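Local coordinates for protein VlsE1 (Borreliella burgdorferi, PDB 1L8W) that serves as a variable surface antigen of the Lyme disease spirochaete and probably contributes, through antigenic switching, to evasion of the host immune response, at residues I138-A143 with G285-D291; A160-K164 with I227-D232; A244-A250 with D264-K268. All blocks are in the same frame, centred on the assembly; numbering follows the deposited sequence.

Contact 1: I138-A143 with G285-D291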
# COMPACT_ATOMS: atom_id res chain seq x y z
N ILE A 138 1.93 -3.71 11.19
CA ILE A 138 2.02 -2.88 10.00
C ILE A 138 2.84 -1.67 10.41
O ILE A 138 3.59 -1.11 9.62
CB ILE A 138 0.62 -2.45 9.53
CG1 ILE A 138 -0.08 -3.62 8.84
CG2 ILE A 138 0.70 -1.23 8.62
CD1 ILE A 138 -1.57 -3.41 8.66
N GLY A 139 2.69 -1.28 11.67
CA GLY A 139 3.42 -0.15 12.20
C GLY A 139 4.50 -0.55 13.19
O GLY A 139 4.55 -0.03 14.31
N GLU A 140 5.34 -1.50 12.79
CA GLU A 140 6.44 -1.96 13.63
C GLU A 140 7.45 -0.84 13.77
O GLU A 140 7.89 -0.28 12.77
CB GLU A 140 7.11 -3.18 12.99
CG GLU A 140 6.74 -4.49 13.63
CD GLU A 140 7.11 -4.53 15.10
OE1 GLU A 140 8.32 -4.53 15.40
OE2 GLU A 140 6.19 -4.55 15.95
N VAL A 141 7.82 -0.53 15.01
CA VAL A 141 8.78 0.53 15.30
C VAL A 141 9.98 -0.02 16.07
O VAL A 141 9.80 -0.61 17.14
CB VAL A 141 8.14 1.63 16.16
CG1 VAL A 141 9.19 2.69 16.52
CG2 VAL A 141 6.96 2.25 15.41
N VAL A 142 11.19 0.19 15.55
CA VAL A 142 12.40 -0.29 16.23
C VAL A 142 13.34 0.86 16.62
O VAL A 142 13.53 1.81 15.86
CB VAL A 142 13.19 -1.29 15.35
CG1 VAL A 142 12.33 -2.51 15.07
CG2 VAL A 142 13.62 -0.65 14.05
N ALA A 143 13.91 0.75 17.81
CA ALA A 143 14.84 1.75 18.33
C ALA A 143 16.24 1.16 18.48
O ALA A 143 17.23 1.90 18.55
CB ALA A 143 14.34 2.26 19.67
N GLY A 285 9.43 -4.95 6.79
CA GLY A 285 9.36 -3.50 6.70
C GLY A 285 9.08 -2.91 8.06
O GLY A 285 8.01 -3.12 8.61
N LYS A 286 10.03 -2.16 8.61
CA LYS A 286 9.87 -1.55 9.92
C LYS A 286 10.32 -0.09 9.93
O LYS A 286 11.03 0.35 9.04
CB LYS A 286 10.68 -2.33 10.96
CG LYS A 286 10.42 -3.82 10.93
CD LYS A 286 11.40 -4.56 11.83
CE LYS A 286 11.11 -6.05 11.86
NZ LYS A 286 12.08 -6.76 12.74
N PHE A 287 9.91 0.65 10.96
CA PHE A 287 10.27 2.06 11.08
C PHE A 287 11.23 2.29 12.24
O PHE A 287 10.96 1.89 13.38
CB PHE A 287 8.99 2.87 11.24
CG PHE A 287 8.02 2.67 10.11
CD1 PHE A 287 8.15 3.39 8.93
CD2 PHE A 287 7.03 1.70 10.20
CE1 PHE A 287 7.32 3.14 7.84
CE2 PHE A 287 6.19 1.43 9.11
CZ PHE A 287 6.34 2.16 7.93
N ALA A 288 12.36 2.92 11.94
CA ALA A 288 13.39 3.16 12.94
C ALA A 288 13.47 4.58 13.53
O ALA A 288 13.28 5.58 12.83
CB ALA A 288 14.74 2.75 12.36
N VAL A 289 13.78 4.63 14.82
CA VAL A 289 13.91 5.88 15.54
C VAL A 289 15.18 5.82 16.42
O VAL A 289 15.73 4.73 16.65
CB VAL A 289 12.69 6.13 16.46
CG1 VAL A 289 11.41 6.23 15.63
CG2 VAL A 289 12.56 5.01 17.47
N LYS A 290 15.64 6.98 16.88
CA LYS A 290 16.82 7.07 17.75
C LYS A 290 16.42 6.51 19.11
O LYS A 290 15.23 6.44 19.42
CB LYS A 290 17.24 8.54 17.94
CG LYS A 290 17.46 9.32 16.65
CD LYS A 290 17.58 10.83 16.88
CE LYS A 290 18.87 11.24 17.60
NZ LYS A 290 18.87 10.99 19.07
N ASP A 291 17.39 6.11 19.92
CA ASP A 291 17.08 5.60 21.25
C ASP A 291 16.56 6.77 22.08
O ASP A 291 17.03 7.90 21.94
CB ASP A 291 18.31 4.98 21.91
CG ASP A 291 19.61 5.43 21.26
OD1 ASP A 291 19.84 6.65 21.17
OD2 ASP A 291 20.39 4.54 20.86

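Contact 2: A160-K164 with I227-D232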
# COMPACT_ATOMS: atom_id res chain seq x y z
N ALA A 160 3.35 -4.36 -4.78
CA ALA A 160 3.13 -3.26 -5.73
C ALA A 160 2.61 -3.79 -7.08
O ALA A 160 1.63 -3.27 -7.63
CB ALA A 160 4.44 -2.49 -5.94
N LYS A 161 3.27 -4.82 -7.60
CA LYS A 161 2.87 -5.38 -8.87
C LYS A 161 1.45 -5.93 -8.78
O LYS A 161 0.67 -5.80 -9.73
CB LYS A 161 3.83 -6.49 -9.29
CG LYS A 161 3.45 -7.18 -10.59
CD LYS A 161 4.49 -8.20 -10.99
CE LYS A 161 4.12 -8.89 -12.29
NZ LYS A 161 5.15 -9.88 -12.70
N GLY A 162 1.13 -6.54 -7.65
CA GLY A 162 -0.21 -7.07 -7.48
C GLY A 162 -1.20 -5.93 -7.58
O GLY A 162 -2.20 -6.02 -8.28
N ILE A 163 -0.90 -4.85 -6.86
CA ILE A 163 -1.76 -3.67 -6.87
C ILE A 163 -1.88 -3.08 -8.27
O ILE A 163 -2.96 -2.68 -8.69
CB ILE A 163 -1.23 -2.60 -5.89
CG1 ILE A 163 -1.37 -3.12 -4.46
CG2 ILE A 163 -1.98 -1.29 -6.08
CD1 ILE A 163 -1.00 -2.12 -3.40
N LYS A 164 -0.77 -3.03 -9.01
CA LYS A 164 -0.82 -2.52 -10.38
C LYS A 164 -1.74 -3.41 -11.22
O LYS A 164 -2.56 -2.91 -11.99
CB LYS A 164 0.58 -2.49 -11.00
CG LYS A 164 0.57 -2.01 -12.46
CD LYS A 164 1.96 -1.68 -12.98
CE LYS A 164 2.70 -2.91 -13.46
NZ LYS A 164 2.20 -3.40 -14.78
N ILE A 227 1.47 4.07 -6.08
CA ILE A 227 2.03 2.72 -6.04
C ILE A 227 1.97 2.08 -7.42
O ILE A 227 2.89 1.39 -7.85
CB ILE A 227 1.29 1.82 -5.01
CG1 ILE A 227 1.53 2.35 -3.59
CG2 ILE A 227 1.78 0.38 -5.14
CD1 ILE A 227 0.68 1.66 -2.50
N VAL A 228 0.88 2.32 -8.13
CA VAL A 228 0.71 1.78 -9.47
C VAL A 228 1.84 2.29 -10.39
O VAL A 228 2.44 1.51 -11.14
CB VAL A 228 -0.64 2.21 -10.05
CG1 VAL A 228 -0.77 1.72 -11.48
CG2 VAL A 228 -1.77 1.65 -9.19
N THR A 229 2.12 3.59 -10.33
CA THR A 229 3.17 4.20 -11.15
C THR A 229 4.53 3.64 -10.75
O THR A 229 5.36 3.32 -11.60
CB THR A 229 3.21 5.74 -10.96
OG1 THR A 229 1.93 6.29 -11.29
CG2 THR A 229 4.27 6.38 -11.84
N ALA A 230 4.74 3.53 -9.45
CA ALA A 230 6.00 3.02 -8.93
C ALA A 230 6.30 1.63 -9.48
O ALA A 230 7.43 1.35 -9.86
CB ALA A 230 5.94 2.98 -7.42
N ALA A 231 5.29 0.77 -9.53
CA ALA A 231 5.45 -0.59 -10.02
C ALA A 231 5.99 -0.63 -11.45
O ALA A 231 6.54 -1.64 -11.89
CB ALA A 231 4.12 -1.34 -9.95
N ASP A 232 5.82 0.47 -12.17
CA ASP A 232 6.29 0.56 -13.54
C ASP A 232 7.69 1.14 -13.67
O ASP A 232 8.27 1.13 -14.76
CB ASP A 232 5.29 1.36 -14.38
CG ASP A 232 4.02 0.58 -14.68
OD1 ASP A 232 4.11 -0.38 -15.48
OD2 ASP A 232 2.95 0.90 -14.12
O HOH W 1 4.90 -3.25 -15.65

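Contact 3: A244-A250 with D264-K268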
# COMPACT_ATOMS: atom_id res chain seq x y z
N ALA A 244 16.50 7.54 -3.13
CA ALA A 244 15.30 6.92 -3.70
C ALA A 244 14.53 7.86 -4.63
O ALA A 244 14.36 9.04 -4.31
CB ALA A 244 14.39 6.43 -2.57
N LYS A 245 14.07 7.34 -5.76
CA LYS A 245 13.32 8.14 -6.72
C LYS A 245 11.87 7.68 -6.91
O LYS A 245 11.09 8.31 -7.65
CB LYS A 245 14.04 8.17 -8.08
CG LYS A 245 15.33 9.00 -8.09
CD LYS A 245 16.01 8.98 -9.46
CE LYS A 245 17.25 9.87 -9.50
NZ LYS A 245 16.93 11.31 -9.30
N ASN A 246 11.50 6.57 -6.27
CA ASN A 246 10.14 6.06 -6.35
C ASN A 246 9.78 5.41 -5.01
O ASN A 246 10.66 4.97 -4.27
CB ASN A 246 10.02 5.05 -7.51
CG ASN A 246 10.89 3.82 -7.32
OD1 ASN A 246 10.61 2.97 -6.47
ND2 ASN A 246 11.95 3.72 -8.11
N PRO A 247 8.48 5.35 -4.67
CA PRO A 247 8.11 4.74 -3.38
C PRO A 247 8.55 3.28 -3.14
O PRO A 247 8.77 2.88 -1.99
CB PRO A 247 6.59 4.95 -3.32
CG PRO A 247 6.18 5.09 -4.74
CD PRO A 247 7.30 5.86 -5.38
N ILE A 248 8.70 2.50 -4.21
CA ILE A 248 9.15 1.11 -4.08
C ILE A 248 10.61 1.06 -3.62
O ILE A 248 10.96 0.32 -2.70
CB ILE A 248 8.99 0.33 -5.42
CG1 ILE A 248 7.50 0.14 -5.73
CG2 ILE A 248 9.70 -1.03 -5.35
CD1 ILE A 248 7.23 -0.59 -7.02
N ALA A 249 11.46 1.87 -4.24
CA ALA A 249 12.87 1.92 -3.87
C ALA A 249 13.05 2.47 -2.46
O ALA A 249 13.97 2.07 -1.73
CB ALA A 249 13.62 2.80 -4.86
N ALA A 250 12.17 3.39 -2.07
CA ALA A 250 12.24 4.00 -0.74
C ALA A 250 11.76 3.03 0.32
O ALA A 250 12.36 2.95 1.40
CB ALA A 250 11.40 5.30 -0.70
N ASP A 264 13.72 14.86 -5.77
CA ASP A 264 12.49 15.60 -6.05
C ASP A 264 11.33 14.66 -6.36
O ASP A 264 10.18 15.00 -6.12
CB ASP A 264 12.70 16.56 -7.22
CG ASP A 264 13.58 17.75 -6.86
OD1 ASP A 264 13.22 18.50 -5.93
OD2 ASP A 264 14.63 17.94 -7.51
N GLU A 265 11.65 13.48 -6.89
CA GLU A 265 10.61 12.50 -7.22
C GLU A 265 9.88 12.06 -5.96
O GLU A 265 8.70 11.72 -6.01
CB GLU A 265 11.22 11.29 -7.92
CG GLU A 265 11.72 11.58 -9.34
CD GLU A 265 13.15 12.04 -9.37
OE1 GLU A 265 13.60 12.68 -8.40
OE2 GLU A 265 13.83 11.77 -10.39
N MSE A 266 10.58 12.05 -4.83
CA MSE A 266 9.97 11.70 -3.55
C MSE A 266 9.57 13.05 -2.94
O MSE A 266 9.08 13.93 -3.65
CB MSE A 266 10.97 10.95 -2.66
CG MSE A 266 11.20 9.47 -3.03
SE MSE A 266 9.63 8.28 -2.87
CE MSE A 266 8.91 8.57 -4.63
N LYS A 267 9.79 13.24 -1.64
CA LYS A 267 9.44 14.51 -0.99
C LYS A 267 7.95 14.85 -1.05
O LYS A 267 7.40 15.39 -0.09
CB LYS A 267 10.25 15.67 -1.59
CG LYS A 267 11.72 15.68 -1.20
CD LYS A 267 12.41 16.95 -1.69
CE LYS A 267 13.82 17.06 -1.10
NZ LYS A 267 14.55 18.27 -1.55
N LYS A 268 7.31 14.55 -2.17
CA LYS A 268 5.88 14.81 -2.33
C LYS A 268 5.07 13.88 -1.42
O LYS A 268 5.46 12.73 -1.19
CB LYS A 268 5.48 14.62 -3.79
CG LYS A 268 5.90 15.77 -4.68
CD LYS A 268 5.59 15.48 -6.13
CE LYS A 268 6.69 14.65 -6.77
NZ LYS A 268 6.92 13.38 -6.05

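Contact 1: I138-A143 with G285-D291
Three backbone hydrogen bonds hold this pair together, and their pattern is a compact example of parallel beta pairing. Phe287 N donates to Glu140 O at 2.9 Å, Phe287 O receives Val142 N at 2.8 Å, and Val289 N reaches Val142 O at 3.0 Å. Phe287 thus brackets Val141, while Val142 in turn brackets Ala288, as parallel strands in register require. The CA atoms of Val141 and Phe287 stand 4.7 Å apart, those of Val142 and Ala288 4.9 Å. CA-H...O contacts fill the gaps: Val141 CA to Phe287 O and Ala288 CA to Val142 O are both 3.2 Å.

The two faces of the small sheet meet different surroundings. Val141 and Phe287 share the face that rests on Ile301 of helix 294-333, and the Phe287 ring presents its edge to carbonyl oxygens, with CE2 3.7 Å from Ile138 O. On the other face Val142 CG2 touches Ala288 CB at 4.0 Å, and loop residues Ala147 and Ala197 pack nearby. Val289, just after its strand, places CG2 3.9 Å from Ala143 CB and 4.2 Å from Val141 CG1.

In a protein whose regular structure is almost all helix, main-chain bonds thus hold these two strands together independently of side-chain identity, while apolar side chains seat the sheet against helix 294-333.

Contact 2: A160-K164 with I227-D232
One turn of helix 153-170 packs against the C-terminal part of helix 220-230 and the residues that follow, and the two backbones come close at two points: the CA atoms of Lys164 and Val228 are 4.7 Å apart, those of Ala160 and Ala231 5.6 Å. Within each segment helical bonds run from Lys164 N to Ala160 O at 2.8 Å and from Ala231 N to Ile227 O at 3.0 Å; Asp232 N also reaches Thr229 O at 2.9 Å. No direct hydrogen bond crosses between the segments, and the join is made mainly by side-chain packing and a water.

Alanines meet at the second point. Ala160 CB sits 4.0 Å from Ile227 CG2 and 4.2 Å from Ala231 CB, and Ile248 of helix 247-252 also packs on Ala160. Ile163 meets Ile227 through CD1 and CG2 at 4.1 Å, and Val228 through the two CG2 atoms at 4.3 Å. At the solvent-facing margin Lys164 folds over this apolar patch, its CD 3.7 Å from Ala231 CB, and bends at its last two torsions to bring NZ within a long salt bridge of Asp232 OD1, 3.6 Å. A water spans the same pair, 2.8 Å from Lys164 NZ and 3.0 Å from Asp232 OD1.

Ala160 and Ile163 on Ile227, Val228 and Ala231, with Lys164 and Asp232 at the exposed edge, thus form one face of an alpha-helical pair, joining helices 153-170 and 220-230 in the helical body of VlsE.

Contact 3: A244-A250 with D264-K268
The N-terminal cap of helix 247-252 is the motif at the centre of this contact, and a single long side chain closes over it from the loop preceding helix 269-281. Asn246 occupies the N-cap position: its p rotamer (chi1 63°) turns OD1 back to accept Ala249 N at 2.6 Å, while ND2 bonds to Glu235 O. Pro247 follows in the first turn, where a residue without an amide hydrogen costs the helix nothing.

Met266, built as selenomethionine, supplies the lid. With chi1 and chi2 both m and chi3 p, its chain curls so that the tip comes closer to the cap than the direction of its CA-CB bond suggests. CE ends 3.3 Å from Asn246 CA and a tight 3.2 Å from Pro247 CD, and CG lies 3.4 Å from Ala244 O. Helix 269-281 adds to the enclosure, Gln271 touching both Met266 and Pro247.

Toward solvent, Lys245 and Glu265 run alongside one another, their CA atoms 5.2 Å apart. Lys245 is extended through chi2 and chi3 before turning at chi4, which places NZ 3.3 Å from Glu265 OE2 in a salt bridge whose hydrogen bond is weak; the same NZ also bonds to Gln263 OE1. Lys268, itself an N-cap residue, bends back through its m and p outer torsions, so that NZ bonds to Glu265 O at a very short 2.4 Å and to Met266 O at 3.3 Å. Farthest along the helix, the selenium of Met266 rests against the first turn, with SE 4.1 Å from Ala250 CB.

The chain leaves strand 141-142, forms contact 2 and then contact 3, and returns to strand 287-288, so contact 1 closes an excursion containing both others before helix 294-333 begins. Contacts 2 and 3 are neighbours, their centres about 14 Å apart, and touch directly: Ala230 CB meets Pro247 CG at 3.4 Å, and Ile248 CD1 reaches Ala160 CB at 3.5 Å. Helices 153-170, 220-230 and 247-252 therefore share one apolar core. Contact 1 stands apart, its centre about 24 Å from that of contact 2 and 19 Å from that of contact 3, joining the two ends of this excursion of helices and long loops.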